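PDB 6Q75: GH26A from Muricauda sp. MAR_2010_75, which probably hydrolyses glycosidic bonds in polysaccharides such as mannans, as a family 26 glycoside hydrolase with a (beta/alpha)8-barrel fold. Local coordinates for residues I246-V251 with P272-E277; Y256-Y261 with L287-K292; G276-L281 with F296-N301; L281-V286 with V312-G317. One frame throughout, in Å; residues are numbered along the deposited sequence.

The four contacts follow the closing part of a (beta/alpha)8 barrel. Interactions 1 and 3 add strands 246-251 and 293-299 to the two sides of strand 273-278; their centres are about 11 Å apart, and they share Gly-276 and Glu-277. The Glu-277 side chain, about 3 Å from a bound Tris molecule at its nearest atom, marks the probable active-site pocket. Interactions 2 and 4 belong to the outer layer, where both ends of helix 284-289 are tied to neighbouring helices. Tyr-256 of interaction 2 packs on Leu-275 and Pro-282, while Leu-281 serves both interactions 3 and 4, whose centres lie about 12 Å apart.

Interaction 1 of 4, residues I246-V251 with P272-E277; sequences ILATDV and PIALGE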
loop_
_atom_site.group_PDB
_atom_site.type_symbol
_atom_site.label_atom_id
_atom_site.label_comp_id
_atom_site.label_asym_id
_atom_site.label_seq_id
_atom_site.Cartn_x
_atom_site.Cartn_y
_atom_site.Cartn_z
ATOM N N ILE A 246 -8.450 2.226 5.170
ATOM C CA ILE A 246 -8.820 1.747 3.837
ATOM C C ILE A 246 -8.389 0.295 3.745
ATOM O O ILE A 246 -7.306 -0.058 4.223
ATOM C CB ILE A 246 -8.140 2.604 2.754
ATOM C CG1 ILE A 246 -8.601 4.057 2.863
ATOM C CG2 ILE A 246 -8.439 2.038 1.326
ATOM C CD1 ILE A 246 -8.236 4.885 1.692
ATOM N N LEU A 247 -9.208 -0.556 3.107
ATOM C CA LEU A 247 -8.818 -1.942 2.857
ATOM C C LEU A 247 -8.469 -2.127 1.388
ATOM O O LEU A 247 -9.070 -1.514 0.510
ATOM C CB LEU A 247 -9.913 -2.948 3.269
ATOM C CG LEU A 247 -10.241 -3.057 4.769
ATOM C CD1 LEU A 247 -11.015 -1.863 5.288
ATOM C CD2 LEU A 247 -10.973 -4.383 5.096
ATOM N N ALA A 248 -7.424 -2.896 1.127
ATOM C CA ALA A 248 -6.968 -3.043 -0.239
ATOM C C ALA A 248 -6.561 -4.483 -0.466
ATOM O O ALA A 248 -6.302 -5.242 0.471
ATOM C CB ALA A 248 -5.783 -2.122 -0.550
ATOM N N THR A 249 -6.499 -4.851 -1.735
ATOM C CA THR A 249 -6.014 -6.180 -2.080
ATOM C C THR A 249 -5.226 -6.105 -3.379
ATOM O O THR A 249 -5.355 -5.154 -4.156
ATOM C CB THR A 249 -7.161 -7.195 -2.173
ATOM O OG1 THR A 249 -6.608 -8.521 -2.153
ATOM C CG2 THR A 249 -7.951 -6.988 -3.430
ATOM N N ASP A 250 -4.382 -7.115 -3.588
ATOM C CA ASP A 250 -3.506 -7.219 -4.746
ATOM C C ASP A 250 -4.069 -8.288 -5.666
ATOM O O ASP A 250 -4.325 -9.414 -5.220
ATOM C CB ASP A 250 -2.065 -7.575 -4.332
ATOM C CG ASP A 250 -1.401 -6.452 -3.524
ATOM O OD1 ASP A 250 -1.997 -5.366 -3.406
ATOM O OD2 ASP A 250 -0.293 -6.639 -3.023
ATOM N N VAL A 251 -4.273 -7.925 -6.934
ATOM C CA VAL A 251 -4.932 -8.785 -7.919
ATOM C C VAL A 251 -4.048 -8.838 -9.160
ATOM O O VAL A 251 -3.921 -7.841 -9.886
ATOM C CB VAL A 251 -6.340 -8.297 -8.286
ATOM C CG1 VAL A 251 -6.903 -9.180 -9.436
ATOM C CG2 VAL A 251 -7.260 -8.346 -7.062
ATOM N N PRO A 272 -13.454 2.575 2.696
ATOM C CA PRO A 272 -13.132 2.425 1.270
ATOM C C PRO A 272 -12.286 1.185 1.027
ATOM O O PRO A 272 -11.546 0.729 1.903
ATOM C CB PRO A 272 -12.349 3.698 0.926
ATOM C CG PRO A 272 -12.656 4.684 2.091
ATOM C CD PRO A 272 -12.898 3.810 3.277
ATOM N N ILE A 273 -12.415 0.637 -0.181
ATOM C CA ILE A 273 -11.538 -0.439 -0.618
ATOM C C ILE A 273 -10.782 0.019 -1.858
ATOM O O ILE A 273 -11.191 0.956 -2.557
ATOM C CB ILE A 273 -12.298 -1.756 -0.899
ATOM C CG1 ILE A 273 -13.278 -1.576 -2.051
ATOM C CG2 ILE A 273 -12.988 -2.282 0.341
ATOM C CD1 ILE A 273 -13.950 -2.872 -2.436
ATOM N N ALA A 274 -9.680 -0.680 -2.152
ATOM C CA ALA A 274 -8.851 -0.295 -3.287
ATOM C C ALA A 274 -8.102 -1.508 -3.806
ATOM O O ALA A 274 -7.912 -2.491 -3.084
ATOM C CB ALA A 274 -7.843 0.795 -2.906
ATOM N N LEU A 275 -7.652 -1.413 -5.057
ATOM C CA LEU A 275 -6.764 -2.418 -5.647
ATOM C C LEU A 275 -5.335 -1.966 -5.399
ATOM O O LEU A 275 -4.779 -1.164 -6.155
ATOM C CB LEU A 275 -7.049 -2.597 -7.142
ATOM C CG LEU A 275 -8.414 -3.194 -7.472
ATOM C CD1 LEU A 275 -8.824 -2.877 -8.942
ATOM C CD2 LEU A 275 -8.437 -4.658 -7.158
ATOM N N GLY A 276 -4.726 -2.494 -4.332
ATOM C CA GLY A 276 -3.441 -1.987 -3.900
ATOM C C GLY A 276 -2.314 -2.244 -4.877
ATOM O O GLY A 276 -1.394 -1.422 -4.985
ATOM N N GLU A 277 -2.355 -3.392 -5.585
ATOM C CA GLU A 277 -1.460 -3.691 -6.690
ATOM C C GLU A 277 -2.259 -4.456 -7.720
ATOM O O GLU A 277 -3.081 -5.295 -7.358
ATOM C CB GLU A 277 -0.274 -4.592 -6.329
ATOM C CG GLU A 277 0.648 -4.047 -5.246
ATOM C CD GLU A 277 1.765 -5.006 -4.896
ATOM O OE1 GLU A 277 2.020 -5.935 -5.694
ATOM O OE2 GLU A 277 2.405 -4.789 -3.830
#
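Leu-247 and Thr-249 bond to the backbone of Pro-272, Ala-274 and Gly-276, joining two parallel strands of the (beta/alpha)8 barrel that are linked by a right-handed beta-alpha-beta crossover through helix 258-268. The short strand segments diverge by 41°, in keeping with the twist of strands in a barrel. Backbone hydrogen bonds form the ladder: Leu-247 N donates to Pro-272 O at 2.9 Å, and Thr-249 N to Ala-274 O and Val-251 N to Glu-277 O continue it. Gly-276 N reaches Thr-249 O at 2.7 Å from above the carbonyl plane. Glycine suits this position: with no side chain, it leaves room for Asp-250 OD1 and Ala-248 CB, which crowd this side of its backbone.

Ala-248 and Ala-274 face the barrel interior with nothing larger than a methyl group, on the same face as Asp-250 and Glu-277. Leu-247, Ile-273, Thr-249 and Leu-275 face the surrounding helices and loops, and Val-251 CG2 meets Leu-275 CD2 at 3.9 Å.

The side chain of Asp-250 can be followed to its tip. Its CB sits 3.9 Å from Glu-277 O. With CG anti to the carbonyl carbon (chi1 -66°), the carboxylate swings over the neighbouring side chain, and CG comes 3.5 Å from Glu-277 CB. OD1 lies beside Glu-277 N without a proper bond angle and is instead held by Asn-219 ND2. The two carboxylates stack, their planes 27° apart. Glu-277 lies at the end of the seventh strand, where clan GH-A enzymes carry their nucleophile, a role it probably shares; its OE1 is bonded to Tyr-252 OH and its OE2 to a Tris hydroxyl. At the tip of the aspartate, Asp-250 OD2 rests 3.2 Å from Glu-277 CD.

Interaction 2 of 4, residues Y256-Y261 with L287-K292; sequences YEQKDY and LEAQPK
On the outer layer of the barrel, Gln-290, the first residue beyond helix 284-289, plugs into the start of helix 258-268. Its extended chain (chi2 172°) carries the amide to the backbone around Glu-257, the N-cap residue. Both hydrogens of Gln-290 NE2 are used: one bond runs to Tyr-256 O at 3.0 Å, the other to Gln-258 OE1 at 2.8 Å, and both acceptors lie near the plane of the Gln-290 amide. Gln-290 OE1 accepts from Trp-293 NE1 and from a water, 2.9 Å away, that also donates to Glu-257 O. Four partners thus fix the rotation of this amide, a task well suited to glutamine, which can give and accept at once.

Gln-258 returns the link, its NE2 standing 3.2 Å from Ala-289 O. The Tyr-261 ring lies nearly parallel to the Gln-290 amide (planes 23° apart) and takes Gln-290 CB over one face, toward the rim, in a CH-pi contact 3.8 Å from the ring centroid. Its hydroxyl accepts from the backbone, with Lys-292 N 3.1 Å from Tyr-261 OH.

Tyr-261 also touches Ile-273 of strand 273-278 and the ring of Trp-293, so helix 258-268 is seated where the chain leaves helix 284-289 and enters strand 293-299.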
loop_
_atom_site.group_PDB
_atom_site.type_symbol
_atom_site.label_atom_id
_atom_site.label_comp_id
_atom_site.label_asym_id
_atom_site.label_seq_id
_atom_site.Cartn_x
_atom_site.Cartn_y
_atom_site.Cartn_z
ATOM N N TYR A 256 -10.039 -10.766 -11.148
ATOM C CA TYR A 256 -10.975 -9.901 -10.418
ATOM C C TYR A 256 -12.251 -10.680 -10.092
ATOM O O TYR A 256 -13.333 -10.399 -10.590
ATOM C CB TYR A 256 -11.269 -8.644 -11.226
ATOM C CG TYR A 256 -10.059 -7.789 -11.470
ATOM C CD1 TYR A 256 -9.558 -6.956 -10.461
ATOM C CD2 TYR A 256 -9.386 -7.822 -12.691
ATOM C CE1 TYR A 256 -8.429 -6.176 -10.671
ATOM C CE2 TYR A 256 -8.252 -7.049 -12.910
ATOM C CZ TYR A 256 -7.772 -6.235 -11.886
ATOM O OH TYR A 256 -6.666 -5.451 -12.109
ATOM N N GLU A 257 -12.099 -11.674 -9.213
ATOM C CA GLU A 257 -13.221 -12.523 -8.828
ATOM C C GLU A 257 -14.264 -11.717 -8.078
ATOM O O GLU A 257 -13.928 -10.949 -7.167
ATOM C CB GLU A 257 -12.759 -13.676 -7.941
ATOM C CG GLU A 257 -11.799 -14.606 -8.611
ATOM C CD GLU A 257 -12.505 -15.814 -9.208
ATOM O OE1 GLU A 257 -13.754 -15.877 -9.163
ATOM O OE2 GLU A 257 -11.799 -16.695 -9.730
ATOM N N GLN A 258 -15.534 -11.910 -8.452
ATOM C CA GLN A 258 -16.620 -11.204 -7.772
ATOM C C GLN A 258 -16.726 -11.612 -6.301
ATOM O O GLN A 258 -16.996 -10.772 -5.435
ATOM C CB GLN A 258 -17.939 -11.460 -8.496
ATOM C CG GLN A 258 -19.017 -10.424 -8.172
ATOM C CD GLN A 258 -18.696 -9.070 -8.789
ATOM O OE1 GLN A 258 -18.002 -8.986 -9.802
ATOM N NE2 GLN A 258 -19.208 -8.010 -8.186
ATOM N N LYS A 259 -16.524 -12.898 -6.006
ATOM C CA LYS A 259 -16.595 -13.373 -4.628
ATOM C C LYS A 259 -15.524 -12.723 -3.757
ATOM O O LYS A 259 -15.791 -12.376 -2.605
ATOM C CB LYS A 259 -16.447 -14.895 -4.588
ATOM N N ASP A 260 -14.298 -12.578 -4.280
ATOM C CA ASP A 260 -13.237 -11.897 -3.522
ATOM C C ASP A 260 -13.602 -10.440 -3.254
ATOM O O ASP A 260 -13.374 -9.926 -2.152
ATOM C CB ASP A 260 -11.915 -11.944 -4.279
ATOM C CG ASP A 260 -11.350 -13.342 -4.413
ATOM O OD1 ASP A 260 -11.891 -14.295 -3.811
ATOM O OD2 ASP A 260 -10.369 -13.477 -5.160
ATOM N N TYR A 261 -14.121 -9.740 -4.273
ATOM C CA TYR A 261 -14.648 -8.392 -4.052
ATOM C C TYR A 261 -15.711 -8.393 -2.961
ATOM O O TYR A 261 -15.662 -7.570 -2.038
ATOM C CB TYR A 261 -15.198 -7.843 -5.367
ATOM C CG TYR A 261 -15.957 -6.526 -5.348
ATOM C CD1 TYR A 261 -15.290 -5.308 -5.391
ATOM C CD2 TYR A 261 -17.350 -6.511 -5.405
ATOM C CE1 TYR A 261 -16.017 -4.104 -5.437
ATOM C CE2 TYR A 261 -18.059 -5.338 -5.449
ATOM C CZ TYR A 261 -17.399 -4.141 -5.480
ATOM O OH TYR A 261 -18.155 -2.991 -5.543
ATOM N N LEU A 287 -14.927 -3.055 -13.772
ATOM C CA LEU A 287 -15.181 -1.866 -12.960
ATOM C C LEU A 287 -16.672 -1.571 -12.843
ATOM O O LEU A 287 -17.128 -1.124 -11.789
ATOM C CB LEU A 287 -14.455 -0.656 -13.538
ATOM C CG LEU A 287 -12.937 -0.758 -13.594
ATOM C CD1 LEU A 287 -12.377 0.463 -14.296
ATOM C CD2 LEU A 287 -12.357 -0.911 -12.189
ATOM N N GLU A 288 -17.458 -1.848 -13.891
ATOM C CA GLU A 288 -18.894 -1.648 -13.784
ATOM C C GLU A 288 -19.493 -2.592 -12.746
ATOM O O GLU A 288 -20.388 -2.215 -11.988
ATOM C CB GLU A 288 -19.550 -1.865 -15.155
ATOM C CG GLU A 288 -21.054 -1.737 -15.160
ATOM N N ALA A 289 -18.997 -3.821 -12.692
ATOM C CA ALA A 289 -19.490 -4.809 -11.744
ATOM C C ALA A 289 -18.916 -4.611 -10.352
ATOM O O ALA A 289 -19.499 -5.108 -9.379
ATOM C CB ALA A 289 -19.090 -6.215 -12.198
ATOM N N GLN A 290 -17.793 -3.912 -10.252
ATOM C CA GLN A 290 -17.051 -3.759 -8.994
ATOM C C GLN A 290 -16.716 -2.286 -8.760
ATOM O O GLN A 290 -15.548 -1.881 -8.677
ATOM C CB GLN A 290 -15.800 -4.645 -9.004
ATOM C CG GLN A 290 -16.170 -6.121 -9.091
ATOM C CD GLN A 290 -14.997 -7.062 -9.296
ATOM O OE1 GLN A 290 -13.851 -6.694 -9.001
ATOM N NE2 GLN A 290 -15.254 -8.251 -9.785
ATOM N N PRO A 291 -17.744 -1.455 -8.597
ATOM C CA PRO A 291 -17.534 0.004 -8.608
ATOM C C PRO A 291 -16.880 0.527 -7.348
ATOM O O PRO A 291 -16.424 1.672 -7.344
ATOM C CB PRO A 291 -18.956 0.561 -8.769
ATOM C CG PRO A 291 -19.825 -0.477 -8.142
ATOM C CD PRO A 291 -19.154 -1.818 -8.392
ATOM N N LYS A 292 -16.818 -0.262 -6.288
ATOM C CA LYS A 292 -16.289 0.261 -5.032
ATOM C C LYS A 292 -14.766 0.390 -5.021
ATOM O O LYS A 292 -14.223 1.022 -4.109
ATOM C CB LYS A 292 -16.759 -0.629 -3.881
ATOM C CG LYS A 292 -18.229 -0.419 -3.500
ATOM C CD LYS A 292 -18.653 -1.403 -2.428
ATOM C CE LYS A 292 -20.171 -1.497 -2.315
ATOM N NZ LYS A 292 -20.743 -0.371 -1.582
HETATM O O HOH W 1 -12.253 -8.663 -7.625
#

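Interaction 3 of 4, residues G276-L281 with F296-N301; sequences GEVGQL and FMVWSN
Leu-281 lays its CD2 methyl over one face of the Phe-296 ring, a CH-pi contact with CD2 3.9 Å from the centroid. The same methyl presses on Val-298 CG2 at 3.5 Å, tighter than usual for two carbons. That valine methyl then meets Val-278 CG2 at 3.7 Å, so branched and aromatic groups fill the space between the strands and the outer helices. Phe-296 also leans on Val-315 of helix 309-316.

These residues join strands 273-278 and 293-299, the last two of the (beta/alpha)8 barrel, which run parallel with their short segments crossing at 53°. The pairing is slight here, two backbone hydrogen bonds about the Val-278 and Val-298 bridge: Val-278 N donates to Met-297 O at 2.9 Å, and Trp-299 N to Val-278 O at 3.0 Å.

Toward the barrel mouth, the carboxylate of Glu-277 lies alongside the six-membered part of the Trp-299 indole, the planes 26° apart. Tyr-252 OH holds Glu-277 OE1, while Glu-277 OE2 comes 3.3 Å from Trp-299 CZ3. The tryptophan also stacks on His-51 and has a glycerol beside it, consistent with an aromatic wall of a sugar-binding pocket. Met-297, a long unbranched apolar chain, runs beside Glu-277 in the same direction; a bend at chi3 (63°) turns its CE to within 3.2 Å of Gly-276 O.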
loop_
_atom_site.group_PDB
_atom_site.type_symbol
_atom_site.label_atom_id
_atom_site.label_comp_id
_atom_site.label_asym_id
_atom_site.label_seq_id
_atom_site.Cartn_x
_atom_site.Cartn_y
_atom_site.Cartn_z
ATOM N N GLY A 276 -4.726 -2.494 -4.332
ATOM C CA GLY A 276 -3.441 -1.987 -3.900
ATOM C C GLY A 276 -2.314 -2.244 -4.877
ATOM O O GLY A 276 -1.394 -1.422 -4.985
ATOM N N GLU A 277 -2.355 -3.392 -5.585
ATOM C CA GLU A 277 -1.460 -3.691 -6.690
ATOM C C GLU A 277 -2.259 -4.456 -7.720
ATOM O O GLU A 277 -3.081 -5.295 -7.358
ATOM C CB GLU A 277 -0.274 -4.592 -6.329
ATOM C CG GLU A 277 0.648 -4.047 -5.246
ATOM C CD GLU A 277 1.765 -5.006 -4.896
ATOM O OE1 GLU A 277 2.020 -5.935 -5.694
ATOM O OE2 GLU A 277 2.405 -4.789 -3.830
ATOM N N VAL A 278 -2.006 -4.168 -8.982
ATOM C CA VAL A 278 -2.557 -4.969 -10.073
ATOM C C VAL A 278 -1.485 -5.174 -11.124
ATOM O O VAL A 278 -0.514 -4.418 -11.227
ATOM C CB VAL A 278 -3.811 -4.361 -10.749
ATOM C CG1 VAL A 278 -4.878 -4.014 -9.706
ATOM C CG2 VAL A 278 -3.443 -3.161 -11.618
ATOM N N GLY A 279 -1.687 -6.218 -11.926
ATOM C CA GLY A 279 -0.849 -6.407 -13.093
ATOM C C GLY A 279 -1.684 -6.069 -14.316
ATOM O O GLY A 279 -1.689 -4.923 -14.762
ATOM N N GLN A 280 -2.405 -7.052 -14.838
ATOM C CA GLN A 280 -3.433 -6.782 -15.837
ATOM C C GLN A 280 -4.460 -5.799 -15.281
ATOM O O GLN A 280 -4.984 -5.992 -14.184
ATOM C CB GLN A 280 -4.153 -8.079 -16.222
ATOM C CG GLN A 280 -3.260 -9.123 -16.845
ATOM C CD GLN A 280 -4.059 -10.338 -17.295
ATOM O OE1 GLN A 280 -5.284 -10.248 -17.470
ATOM N NE2 GLN A 280 -3.377 -11.476 -17.476
ATOM N N LEU A 281 -4.736 -4.747 -16.044
ATOM C CA LEU A 281 -5.655 -3.709 -15.580
ATOM C C LEU A 281 -7.084 -4.245 -15.491
ATOM O O LEU A 281 -7.445 -5.171 -16.225
ATOM C CB LEU A 281 -5.616 -2.516 -16.527
ATOM C CG LEU A 281 -4.392 -1.619 -16.366
ATOM C CD1 LEU A 281 -4.217 -0.745 -17.599
ATOM C CD2 LEU A 281 -4.601 -0.753 -15.139
ATOM N N PHE A 296 -6.515 1.843 -8.430
ATOM C CA PHE A 296 -5.684 0.701 -8.767
ATOM C C PHE A 296 -4.259 1.207 -8.868
ATOM O O PHE A 296 -4.046 2.383 -9.159
ATOM C CB PHE A 296 -6.136 0.034 -10.088
ATOM C CG PHE A 296 -6.016 0.915 -11.298
ATOM C CD1 PHE A 296 -4.781 1.141 -11.916
ATOM C CD2 PHE A 296 -7.152 1.454 -11.887
ATOM C CE1 PHE A 296 -4.685 1.928 -13.077
ATOM C CE2 PHE A 296 -7.061 2.248 -13.034
ATOM C CZ PHE A 296 -5.828 2.477 -13.636
ATOM N N MET A 297 -3.277 0.318 -8.637
ATOM C CA MET A 297 -1.873 0.696 -8.779
ATOM C C MET A 297 -1.151 -0.399 -9.551
ATOM O O MET A 297 -0.935 -1.489 -9.017
ATOM C CB MET A 297 -1.207 0.911 -7.405
ATOM C CG MET A 297 0.166 1.528 -7.585
ATOM S SD MET A 297 1.171 1.635 -6.089
ATOM C CE MET A 297 1.381 -0.105 -5.689
ATOM N N VAL A 298 -0.794 -0.122 -10.809
ATOM C CA VAL A 298 -0.075 -1.105 -11.611
ATOM C C VAL A 298 1.354 -1.257 -11.111
ATOM O O VAL A 298 2.010 -0.278 -10.718
ATOM C CB VAL A 298 -0.113 -0.708 -13.093
ATOM C CG1 VAL A 298 0.684 -1.695 -13.924
ATOM C CG2 VAL A 298 -1.531 -0.683 -13.554
ATOM N N TRP A 299 1.836 -2.495 -11.093
ATOM C CA TRP A 299 3.154 -2.799 -10.536
ATOM C C TRP A 299 4.231 -2.547 -11.582
ATOM O O TRP A 299 4.435 -3.365 -12.471
ATOM C CB TRP A 299 3.211 -4.244 -10.063
ATOM C CG TRP A 299 4.496 -4.506 -9.306
ATOM C CD1 TRP A 299 5.622 -5.105 -9.780
ATOM C CD2 TRP A 299 4.791 -4.091 -7.964
ATOM N NE1 TRP A 299 6.588 -5.143 -8.794
ATOM C CE2 TRP A 299 6.102 -4.517 -7.674
ATOM C CE3 TRP A 299 4.057 -3.433 -6.967
ATOM C CZ2 TRP A 299 6.712 -4.285 -6.425
ATOM C CZ3 TRP A 299 4.658 -3.209 -5.740
ATOM C CH2 TRP A 299 5.974 -3.632 -5.481
ATOM N N SER A 300 4.954 -1.435 -11.457
ATOM C CA SER A 300 6.103 -1.166 -12.327
ATOM C C SER A 300 5.913 -1.555 -13.786
ATOM O O SER A 300 5.017 -1.025 -14.443
ATOM C CB SER A 300 7.337 -1.843 -11.753
ATOM O OG SER A 300 7.592 -1.244 -10.463
ATOM N N ASN A 301 6.767 -2.435 -14.328
ATOM C CA ASN A 301 6.692 -2.637 -15.778
ATOM C C ASN A 301 5.569 -3.568 -16.190
ATOM O O ASN A 301 5.459 -3.872 -17.386
ATOM C CB ASN A 301 8.020 -3.157 -16.366
ATOM C CG ASN A 301 8.140 -2.873 -17.882
ATOM O OD1 ASN A 301 7.781 -1.790 -18.343
ATOM N ND2 ASN A 301 8.628 -3.854 -18.650
#

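Interaction 4 of 4, residues L281-V286 with V312-G317; sequences LPRPLV and VKEVYG
Arg-283 and Glu-314 form a salt bridge between the start of helix 284-289 and helix 309-316, both in the outer layer of the (beta/alpha)8 barrel. Arg-283 NH1 donates to Glu-314 OE2 at 3.2 Å, with an N-H...O angle of 160°. The oxygen lies at the edge of the guanidinium, in its plane, and offers its syn lone pair, while the carboxylate is turned 35° from that plane. Glu-314 gets there by an extended chain with CG anti to the backbone N (chi1 -179°). Its other oxygen, OE1, has a salt bridge to Arg-311 NE, so one carboxylate serves two arginines and would be expected to ease their proximity.

Arg-283 occupies the N-cap position of helix 284-289, and Pro-284 opens the first turn, a place where a proline costs no helical backbone bond. The proline ring also packs against the Glu-314 side chain: Pro-284 CG meets Glu-314 CG, and Pro-284 CD lies 3.8 Å from Glu-314 OE1.

Further inward the contact becomes apolar. Val-315, whose short branched side chain fills the gap from its helix to residues 281-284, sets CG2 3.8 Å from Leu-281 CB. Leu-281 CD1 reaches past it to lie 3.7 Å from Val-312 CA. Val-315 also covers the carbonyl of Pro-282, a buried oxygen that has no hydrogen-bond partner in the model: Val-315 CG2 stands 3.3 Å from Pro-282 O.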
loop_
_atom_site.group_PDB
_atom_site.type_symbol
_atom_site.label_atom_id
_atom_site.label_comp_id
_atom_site.label_asym_id
_atom_site.label_seq_id
_atom_site.Cartn_x
_atom_site.Cartn_y
_atom_site.Cartn_z
ATOM N N LEU A 281 -4.736 -4.747 -16.044
ATOM C CA LEU A 281 -5.655 -3.709 -15.580
ATOM C C LEU A 281 -7.084 -4.245 -15.491
ATOM O O LEU A 281 -7.445 -5.171 -16.225
ATOM C CB LEU A 281 -5.616 -2.516 -16.527
ATOM C CG LEU A 281 -4.392 -1.619 -16.366
ATOM C CD1 LEU A 281 -4.217 -0.745 -17.599
ATOM C CD2 LEU A 281 -4.601 -0.753 -15.139
ATOM N N PRO A 282 -7.924 -3.660 -14.631
ATOM C CA PRO A 282 -9.359 -4.006 -14.638
ATOM C C PRO A 282 -10.057 -3.394 -15.845
ATOM O O PRO A 282 -10.034 -2.174 -16.036
ATOM C CB PRO A 282 -9.880 -3.404 -13.329
ATOM C CG PRO A 282 -8.909 -2.281 -13.002
ATOM C CD PRO A 282 -7.558 -2.725 -13.538
ATOM N N ARG A 283 -10.692 -4.243 -16.655
ATOM C CA ARG A 283 -11.442 -3.745 -17.789
ATOM C C ARG A 283 -12.693 -3.008 -17.321
ATOM O O ARG A 283 -13.223 -3.284 -16.242
ATOM C CB ARG A 283 -11.860 -4.892 -18.703
ATOM C CG ARG A 283 -10.755 -5.856 -19.062
ATOM C CD ARG A 283 -11.137 -6.628 -20.298
ATOM N NE ARG A 283 -11.499 -5.712 -21.375
ATOM C CZ ARG A 283 -11.910 -6.091 -22.581
ATOM N NH1 ARG A 283 -12.214 -5.180 -23.497
ATOM N NH2 ARG A 283 -12.022 -7.381 -22.868
ATOM N N PRO A 284 -13.225 -2.113 -18.158
ATOM C CA PRO A 284 -14.483 -1.422 -17.808
ATOM C C PRO A 284 -15.596 -2.341 -17.320
ATOM O O PRO A 284 -16.290 -1.975 -16.369
ATOM C CB PRO A 284 -14.851 -0.727 -19.129
ATOM C CG PRO A 284 -13.500 -0.399 -19.720
ATOM C CD PRO A 284 -12.629 -1.588 -19.403
ATOM N N LEU A 285 -15.787 -3.524 -17.927
ATOM C CA LEU A 285 -16.848 -4.421 -17.457
ATOM C C LEU A 285 -16.621 -4.836 -16.010
ATOM O O LEU A 285 -17.576 -4.943 -15.231
ATOM C CB LEU A 285 -16.927 -5.679 -18.322
ATOM C CG LEU A 285 -17.852 -5.871 -19.510
ATOM C CD1 LEU A 285 -17.808 -7.346 -19.884
ATOM C CD2 LEU A 285 -19.288 -5.422 -19.215
ATOM N N VAL A 286 -15.364 -5.107 -15.650
ATOM C CA VAL A 286 -15.028 -5.443 -14.270
ATOM C C VAL A 286 -15.341 -4.262 -13.359
ATOM O O VAL A 286 -15.925 -4.425 -12.278
ATOM C CB VAL A 286 -13.546 -5.859 -14.165
ATOM C CG1 VAL A 286 -13.118 -5.958 -12.727
ATOM C CG2 VAL A 286 -13.286 -7.198 -14.869
ATOM N N VAL A 312 -4.318 -0.233 -21.823
ATOM C CA VAL A 312 -3.981 0.888 -20.948
ATOM C C VAL A 312 -4.841 2.090 -21.310
ATOM O O VAL A 312 -5.411 2.758 -20.448
ATOM C CB VAL A 312 -2.484 1.235 -21.053
ATOM C CG1 VAL A 312 -2.178 2.519 -20.256
ATOM C CG2 VAL A 312 -1.608 0.055 -20.599
ATOM N N LYS A 313 -4.946 2.376 -22.609
ATOM C CA LYS A 313 -5.723 3.525 -23.058
ATOM C C LYS A 313 -7.220 3.332 -22.814
ATOM O O LYS A 313 -7.925 4.294 -22.491
ATOM C CB LYS A 313 -5.433 3.782 -24.544
ATOM C CG LYS A 313 -3.981 4.192 -24.816
ATOM C CD LYS A 313 -3.626 4.180 -26.312
ATOM C CE LYS A 313 -4.702 4.788 -27.159
ATOM N NZ LYS A 313 -4.459 4.582 -28.620
ATOM N N GLU A 314 -7.725 2.106 -22.978
ATOM C CA GLU A 314 -9.131 1.828 -22.684
ATOM C C GLU A 314 -9.465 2.118 -21.222
ATOM O O GLU A 314 -10.532 2.673 -20.910
ATOM C CB GLU A 314 -9.445 0.372 -23.016
ATOM C CG GLU A 314 -10.882 -0.045 -22.777
ATOM C CD GLU A 314 -11.071 -1.556 -22.878
ATOM O OE1 GLU A 314 -10.274 -2.315 -22.293
ATOM O OE2 GLU A 314 -12.014 -1.991 -23.564
ATOM N N VAL A 315 -8.586 1.702 -20.314
ATOM C CA VAL A 315 -8.838 1.859 -18.883
ATOM C C VAL A 315 -8.602 3.302 -18.458
ATOM O O VAL A 315 -9.427 3.905 -17.759
ATOM C CB VAL A 315 -7.965 0.872 -18.090
ATOM C CG1 VAL A 315 -8.036 1.148 -16.586
ATOM C CG2 VAL A 315 -8.362 -0.580 -18.390
ATOM N N TYR A 316 -7.486 3.893 -18.891
ATOM C CA TYR A 316 -7.256 5.300 -18.587
ATOM C C TYR A 316 -8.325 6.195 -19.206
ATOM O O TYR A 316 -8.618 7.262 -18.665
ATOM C CB TYR A 316 -5.877 5.731 -19.066
ATOM C CG TYR A 316 -4.794 5.512 -18.021
ATOM C CD1 TYR A 316 -4.511 4.241 -17.545
ATOM C CD2 TYR A 316 -4.068 6.572 -17.529
ATOM C CE1 TYR A 316 -3.507 4.028 -16.588
ATOM C CE2 TYR A 316 -3.078 6.382 -16.587
ATOM C CZ TYR A 316 -2.803 5.123 -16.116
ATOM O OH TYR A 316 -1.814 4.989 -15.179
ATOM N N GLY A 317 -8.902 5.800 -20.347
ATOM C CA GLY A 317 -9.913 6.614 -20.999
ATOM C C GLY A 317 -11.343 6.374 -20.560
ATOM O O GLY A 317 -12.257 7.078 -21.012
#